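Local coordinates for aromatic-L-amino-acid decarboxylase (Catharanthus roseus, PDB 6EEW) that catalyses the pyridoxal phosphate-dependent decarboxylation of L-tryptophan to tryptamine and of 5-hydroxy-L-tryptophan to serotonin, at the interface of chains A and B. Residues are numbered along the deposited sequence; one frame, centred on the assembly and turned at random. Chains: chain A/B, Aromatic-L-amino-acid decarboxylase.

The four contacts sample one two-fold homodimer interface. Contact 1 and contact 2 are farthest apart, about 47 Å between the centres of their C-alpha atoms, whereas contact 3 lies about 19 Å from contact 2 and 20 Å from contact 4. Elements recur: helix 130-146 presents its C-terminal part at contact 1 and its N-terminal end at contact 3, and helix 74-85 serves both contact 2 and contact 3. Residues 65-72 supply loops to contacts 1 and 2. Contact 4 joins helices 24-44 and 107-119 of both subunits. Symmetry repeats each contact, so the same elements bind the dimer at widely spaced places.

Contact 1: the interface of chains A and B. Residues chain A 142, 145; chain B 65-66.
One face of the A:Trp142 indole carries the main chain of B:Thr66, whose carbonyl carbon C sits 3.6 Å from the centroid of the five-membered ring and towards the rim of the indole as a whole. Beside the five-membered ring, on the same side of the plane as B:Thr66, the backbone oxygen of B:Glu65 lies 3.3 Å from A:Trp142 CD1. The second flat group, the A:Gln145 carboxamide, meets that same oxygen. Its NE2 donates to B:Glu65 O at 2.7 Å, nearly straight (168° at the hydrogen), with the acceptor almost within the amide plane and the donor in the plane of the B:Glu65 carbonyl, which probably helps to fix the rotation of the amide.

This is a small helix-to-loop patch of the homodimer interface, and it helps hold the loop of one subunit on helix 130-146 of the other. Both chain A residues stand on that helix, less than one turn apart: the indole serves as a floor and the glutamine as a polar arm. The arm is extended beyond CG (chi2 172°), which carries its amide out to the loop. The B:Thr66 side chain crosses that of A:Gln145 at about a right angle; chi1 of 75° sets OG1 between the backbone N and the carbonyl carbon and CG2 anti to the carbonyl carbon, turning the methyl towards the glutamine. CG2 of B:Thr66 lies 3.7 Å from the amide carbon CD of A:Gln145.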
# COMPACT_ATOMS: atom_id res chain seq x y z
N TRP A 142 14.01 16.96 2.79
CA TRP A 142 15.08 16.92 1.79
C TRP A 142 14.51 17.04 0.39
O TRP A 142 14.92 17.90 -0.40
CB TRP A 142 15.84 15.60 1.86
CG TRP A 142 16.90 15.56 2.88
CD1 TRP A 142 17.03 16.37 3.95
CD2 TRP A 142 17.98 14.63 2.93
NE1 TRP A 142 18.14 16.01 4.68
CE2 TRP A 142 18.74 14.94 4.07
CE3 TRP A 142 18.38 13.57 2.12
CZ2 TRP A 142 19.89 14.24 4.42
CZ3 TRP A 142 19.52 12.86 2.46
CH2 TRP A 142 20.27 13.20 3.60
N GLN A 145 13.01 20.35 -0.53
CA GLN A 145 14.01 21.36 -0.85
C GLN A 145 14.62 21.15 -2.23
O GLN A 145 14.87 22.11 -2.96
CB GLN A 145 15.13 21.36 0.20
CG GLN A 145 14.69 21.71 1.60
CD GLN A 145 15.82 21.49 2.58
OE1 GLN A 145 16.75 22.28 2.64
NE2 GLN A 145 15.77 20.38 3.32
N GLU B 65 20.44 18.78 7.20
CA GLU B 65 19.15 19.35 6.83
C GLU B 65 18.86 19.31 5.34
O GLU B 65 17.70 19.48 4.94
CB GLU B 65 19.05 20.78 7.35
CG GLU B 65 18.92 20.85 8.87
CD GLU B 65 18.93 22.27 9.40
OE1 GLU B 65 19.02 23.22 8.58
OE2 GLU B 65 18.86 22.44 10.64
N THR B 66 19.86 19.09 4.49
CA THR B 66 19.57 18.99 3.07
C THR B 66 20.28 17.79 2.49
O THR B 66 21.32 17.36 3.00
CB THR B 66 19.94 20.26 2.27
OG1 THR B 66 21.36 20.34 2.09
CG2 THR B 66 19.47 21.49 3.01

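Contact 2: the interface of chains A and B. Residues chain A 68, 70-72, 77; chain B 380, 383-384.
The amide N of A:Glu72, in an extended stretch of chain A, donates to the carbonyl O of B:Arg383 in helix 375-409 at 2.9 Å, tilted somewhat from the carbonyl plane. A water bridges the two backbones beside this bond, 2.6 Å from A:Glu72 O and 2.7 Å from B:Ser384 O.

The side chains of the same pair form a salt bridge. B:Arg383 NE donates to A:Glu72 OE1 at 2.8 Å, reaching it from above the carboxylate plane; with carboxylate and guanidinium planes 37° apart, this is no flat two-pronged pairing, and the second bond, from NH2 to OE2, is weak. A bend at chi3 (63°) folds the arginine so that NE meets the glutamate. A:Ile77, from helix 74-85, covers one guanidinium face, its CG1 3.8 Å above the centre, while its CD1 lies 3.7 Å from B:Arg383 CB. A leucine in place of B:Arg383 would probably leave the A:Glu72 carboxylate without its charged mate and A:Ile77 without the flat group it covers. B:Ser384 OG, which also meets A:Ile77 CD1, donates to B:Leu380 O within its own helix. The patch fastens the loop before helix 74-85 of one subunit to the long helix of the other, helping to hold the homodimer together.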
# COMPACT_ATOMS: atom_id res chain seq x y z
N PRO A 68 0.39 -27.92 -1.23
CA PRO A 68 0.88 -29.21 -0.74
C PRO A 68 0.83 -29.33 0.78
O PRO A 68 0.90 -28.34 1.51
CB PRO A 68 2.33 -29.25 -1.24
CG PRO A 68 2.71 -27.83 -1.34
CD PRO A 68 1.47 -27.07 -1.75
N LEU A 70 3.10 -31.28 2.49
CA LEU A 70 4.49 -31.38 2.87
C LEU A 70 5.33 -30.31 2.18
O LEU A 70 4.96 -29.79 1.12
CB LEU A 70 5.05 -32.76 2.53
CG LEU A 70 4.28 -33.96 3.09
CD1 LEU A 70 4.98 -35.26 2.75
CD2 LEU A 70 4.08 -33.82 4.60
N PRO A 71 6.48 -29.97 2.75
CA PRO A 71 7.34 -28.96 2.15
C PRO A 71 7.91 -29.42 0.82
O PRO A 71 8.17 -30.60 0.60
CB PRO A 71 8.45 -28.78 3.19
CG PRO A 71 8.47 -30.06 3.94
CD PRO A 71 7.06 -30.54 3.98
N GLU A 72 8.16 -28.45 -0.05
CA GLU A 72 8.80 -28.70 -1.33
C GLU A 72 10.21 -28.11 -1.32
O GLU A 72 10.45 -27.08 -0.70
CB GLU A 72 8.01 -28.10 -2.50
CG GLU A 72 6.74 -28.88 -2.84
CD GLU A 72 5.97 -28.30 -4.01
OE1 GLU A 72 5.19 -27.34 -3.80
OE2 GLU A 72 6.12 -28.80 -5.14
N ILE A 77 11.23 -25.17 -6.65
CA ILE A 77 10.56 -23.88 -6.75
C ILE A 77 11.31 -22.96 -7.71
O ILE A 77 10.71 -22.29 -8.55
CB ILE A 77 10.42 -23.24 -5.36
CG1 ILE A 77 9.64 -24.17 -4.42
CG2 ILE A 77 9.77 -21.87 -5.49
CD1 ILE A 77 9.46 -23.61 -3.03
N LEU B 380 5.47 -18.82 -2.38
CA LEU B 380 6.72 -19.37 -1.85
C LEU B 380 6.54 -19.89 -0.43
O LEU B 380 7.07 -20.95 -0.09
CB LEU B 380 7.83 -18.32 -1.92
CG LEU B 380 8.77 -18.41 -3.12
CD1 LEU B 380 7.99 -18.46 -4.41
CD2 LEU B 380 9.65 -17.19 -3.12
N ARG B 383 4.50 -23.26 -0.68
CA ARG B 383 5.27 -24.35 -1.25
C ARG B 383 6.42 -24.77 -0.35
O ARG B 383 6.66 -25.96 -0.14
CB ARG B 383 5.78 -23.96 -2.63
CG ARG B 383 4.69 -23.92 -3.67
CD ARG B 383 5.25 -23.92 -5.07
NE ARG B 383 5.98 -25.15 -5.36
CZ ARG B 383 6.64 -25.36 -6.49
NH1 ARG B 383 6.66 -24.43 -7.43
NH2 ARG B 383 7.29 -26.50 -6.69
N SER B 384 7.14 -23.80 0.22
CA SER B 384 8.34 -24.15 0.97
C SER B 384 7.98 -24.92 2.23
O SER B 384 8.59 -25.95 2.54
CB SER B 384 9.13 -22.89 1.32
OG SER B 384 9.47 -22.19 0.14
O HOH W 1 11.05 -26.52 1.72

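Contact 3: the interface of chains A and B. Residues chain A 58-59, 85, 88-89; chain B 129-131.
A:Gly88 O, at the end of the 3-10 helix 86-88, accepts the backbone N-H of B:Ala131 at 3.0 Å. The bond is straight at the hydrogen (167°), yet the donor stands well above the carbonyl plane and so does not use a lone-pair direction. The B:Pro130 ring lies against the same oxygen, CB and CG each 3.5 Å from A:Gly88 O. B:Pro130 and B:Ala131 begin helix 130-146, where backbone N-H groups have no preceding turn to bind; the carbonyl of the other subunit serves one of them, and the positive end of the helix dipole would probably strengthen the attraction.

The B:Ala131 methyl packs against chain A groups. The phenol OH of A:Tyr58 comes to 3.2 Å from B:Ala131 CB, and the backbone oxygen of A:Ile85 to 3.5 Å from it; A:Ile85 CG2 completes the packing at 4.0 Å from CB. A:Leu59 CB lies over the centre of one face of the tyrosine ring and probably steadies it. On the other flank, A:Met89 bends at chi2 (-77°) and chi3 (-67°), bringing SD 3.4 Å from B:Ser129 OG.

In this family the active site lies at the dimer interface. A:Met89 leads on to A:Trp92, and B:Ser129 follows B:Val122 and B:Phe124, all residues of the tryptophan pocket. The contact is therefore likely to help align the two subunits around the substrate.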
# COMPACT_ATOMS: atom_id res chain seq x y z
N TYR A 58 -2.89 -19.96 -18.81
CA TYR A 58 -1.80 -20.90 -19.06
C TYR A 58 -1.24 -21.47 -17.77
O TYR A 58 -0.76 -22.61 -17.75
CB TYR A 58 -0.68 -20.23 -19.84
CG TYR A 58 0.31 -19.56 -18.93
CD1 TYR A 58 0.07 -18.29 -18.43
CD2 TYR A 58 1.47 -20.22 -18.52
CE1 TYR A 58 0.97 -17.68 -17.57
CE2 TYR A 58 2.37 -19.62 -17.66
CZ TYR A 58 2.12 -18.34 -17.19
OH TYR A 58 3.02 -17.72 -16.33
N LEU A 59 -1.23 -20.68 -16.70
CA LEU A 59 -0.53 -21.11 -15.49
C LEU A 59 -1.36 -22.10 -14.67
O LEU A 59 -0.79 -22.82 -13.84
CB LEU A 59 -0.15 -19.89 -14.66
CG LEU A 59 0.86 -20.17 -13.55
CD1 LEU A 59 2.15 -20.73 -14.13
CD2 LEU A 59 1.13 -18.92 -12.73
N ILE A 85 7.03 -19.01 -14.39
CA ILE A 85 6.72 -17.64 -13.98
C ILE A 85 7.39 -16.63 -14.90
O ILE A 85 6.71 -15.86 -15.60
CB ILE A 85 7.11 -17.37 -12.52
CG1 ILE A 85 6.40 -18.34 -11.57
CG2 ILE A 85 6.77 -15.93 -12.16
CD1 ILE A 85 4.90 -18.25 -11.61
N GLY A 88 6.21 -16.10 -18.22
CA GLY A 88 4.90 -15.49 -18.22
C GLY A 88 4.88 -14.04 -17.81
O GLY A 88 3.81 -13.43 -17.74
N MET A 89 6.05 -13.45 -17.59
CA MET A 89 6.16 -12.06 -17.15
C MET A 89 6.29 -11.13 -18.34
O MET A 89 6.92 -11.46 -19.35
CB MET A 89 7.39 -11.89 -16.26
CG MET A 89 7.36 -12.70 -14.99
SD MET A 89 6.28 -11.93 -13.76
CE MET A 89 7.18 -10.43 -13.42
N SER B 129 1.37 -8.27 -17.07
CA SER B 129 2.21 -9.33 -16.52
C SER B 129 1.36 -10.55 -16.18
O SER B 129 0.84 -10.67 -15.07
CB SER B 129 2.99 -8.84 -15.30
OG SER B 129 4.19 -9.58 -15.15
N PRO B 130 1.19 -11.48 -17.13
CA PRO B 130 0.21 -12.57 -16.93
C PRO B 130 0.49 -13.45 -15.72
O PRO B 130 -0.43 -13.76 -14.95
CB PRO B 130 0.31 -13.36 -18.24
CG PRO B 130 0.86 -12.36 -19.26
CD PRO B 130 1.81 -11.50 -18.47
N ALA B 131 1.74 -13.91 -15.56
CA ALA B 131 2.03 -14.81 -14.45
C ALA B 131 1.61 -14.20 -13.12
O ALA B 131 1.11 -14.90 -12.24
CB ALA B 131 3.51 -15.18 -14.41

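Contact 4: the interface of chains A and B. Residues chain A 38, 42, 107, 110, 324; chain B 27, 114, 118.
A:Tyr42 and B:Ala118 open the polar part of this helix-packing patch, typical of the intertwined dimers of group II pyridoxal phosphate-dependent decarboxylases. The phenol OH of A:Tyr42 donates to B:Ala118 O at 2.6 Å, in the carbonyl plane and on a lone pair. That hydroxyl also shares a hydrogen bond of 2.7 Å with A:Tyr324 OH, direction undecided, so a second tyrosine steadies it. A phenylalanine in place of A:Tyr42 would probably leave both B:Ala118 O and the A:Tyr324 hydroxyl without this mate.

Aromatic contacts centre on B:Phe27. The A:Tyr42 ring turns its edge to one face of B:Phe27, planes 75° apart and centroids separated by 5.1 Å. A chi1 of 178°, which swings the B:Phe27 ring away from its own backbone N, also brings it to A:Phe110: its CZ lies 3.4 Å above that ring, towards the rim. B:Met114 O meets the edge of A:Phe110 in plane.

Carbon contacts surround the rings. A:Ser107 meets B:Phe27 CD2 through CB at 3.6 Å. A:Ile38 divides its branches: CG2 lies 3.6 Å from B:Phe27 CE1 and presses tightly on B:Ala118 CB, while CD1 reaches B:Met114 CB at 4.0 Å.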
# COMPACT_ATOMS: atom_id res chain seq x y z
N ILE A 38 18.85 -13.03 -8.93
CA ILE A 38 18.33 -11.74 -9.35
C ILE A 38 19.35 -11.01 -10.22
O ILE A 38 18.99 -10.37 -11.22
CB ILE A 38 17.95 -10.90 -8.13
CG1 ILE A 38 16.76 -11.51 -7.38
CG2 ILE A 38 17.68 -9.44 -8.53
CD1 ILE A 38 16.37 -10.76 -6.10
N TYR A 42 18.88 -9.62 -14.05
CA TYR A 42 19.21 -8.30 -14.56
C TYR A 42 20.23 -8.38 -15.68
O TYR A 42 20.20 -7.57 -16.61
CB TYR A 42 19.73 -7.41 -13.43
CG TYR A 42 18.65 -6.85 -12.53
CD1 TYR A 42 17.36 -6.67 -12.98
CD2 TYR A 42 18.95 -6.48 -11.22
CE1 TYR A 42 16.38 -6.15 -12.16
CE2 TYR A 42 17.97 -5.96 -10.39
CZ TYR A 42 16.69 -5.80 -10.86
OH TYR A 42 15.72 -5.28 -10.05
N SER A 107 20.31 0.02 -7.36
CA SER A 107 20.74 -0.89 -6.31
C SER A 107 20.63 -0.26 -4.93
O SER A 107 20.32 -0.96 -3.95
CB SER A 107 22.16 -1.38 -6.58
OG SER A 107 23.05 -0.30 -6.65
N PHE A 110 17.23 -0.95 -3.88
CA PHE A 110 17.03 -2.36 -3.57
C PHE A 110 17.58 -2.70 -2.19
O PHE A 110 16.98 -3.49 -1.46
CB PHE A 110 17.67 -3.24 -4.62
CG PHE A 110 17.22 -4.65 -4.55
CD1 PHE A 110 15.97 -5.02 -5.01
CD2 PHE A 110 18.05 -5.62 -4.00
CE1 PHE A 110 15.55 -6.35 -4.94
CE2 PHE A 110 17.64 -6.95 -3.93
CZ PHE A 110 16.39 -7.32 -4.40
N TYR A 324 11.99 1.36 -6.17
CA TYR A 324 11.11 0.31 -6.67
C TYR A 324 9.67 0.65 -6.29
O TYR A 324 9.41 1.53 -5.47
CB TYR A 324 11.55 -1.05 -6.11
CG TYR A 324 12.83 -1.61 -6.71
CD1 TYR A 324 14.08 -1.13 -6.33
CD2 TYR A 324 12.78 -2.62 -7.66
CE1 TYR A 324 15.24 -1.65 -6.88
CE2 TYR A 324 13.93 -3.14 -8.21
CZ TYR A 324 15.15 -2.66 -7.81
OH TYR A 324 16.29 -3.19 -8.37
N PHE B 27 25.43 -4.36 -8.35
CA PHE B 27 24.24 -4.81 -7.66
C PHE B 27 24.53 -6.09 -6.86
O PHE B 27 24.23 -6.17 -5.67
CB PHE B 27 23.12 -5.03 -8.68
CG PHE B 27 21.86 -5.55 -8.08
CD1 PHE B 27 21.57 -6.90 -8.10
CD2 PHE B 27 20.95 -4.69 -7.51
CE1 PHE B 27 20.41 -7.38 -7.55
CE2 PHE B 27 19.79 -5.16 -6.96
CZ PHE B 27 19.51 -6.50 -6.98
N MET B 114 12.26 -10.23 -2.09
CA MET B 114 13.41 -9.88 -2.91
C MET B 114 13.09 -10.02 -4.39
O MET B 114 13.27 -9.07 -5.17
CB MET B 114 14.60 -10.77 -2.57
CG MET B 114 15.17 -10.55 -1.19
SD MET B 114 16.61 -11.60 -0.88
CE MET B 114 17.75 -10.87 -2.05
N ALA B 118 12.74 -7.15 -7.26
CA ALA B 118 13.71 -7.11 -8.35
C ALA B 118 13.03 -7.14 -9.71
O ALA B 118 13.44 -6.42 -10.63
CB ALA B 118 14.70 -8.26 -8.21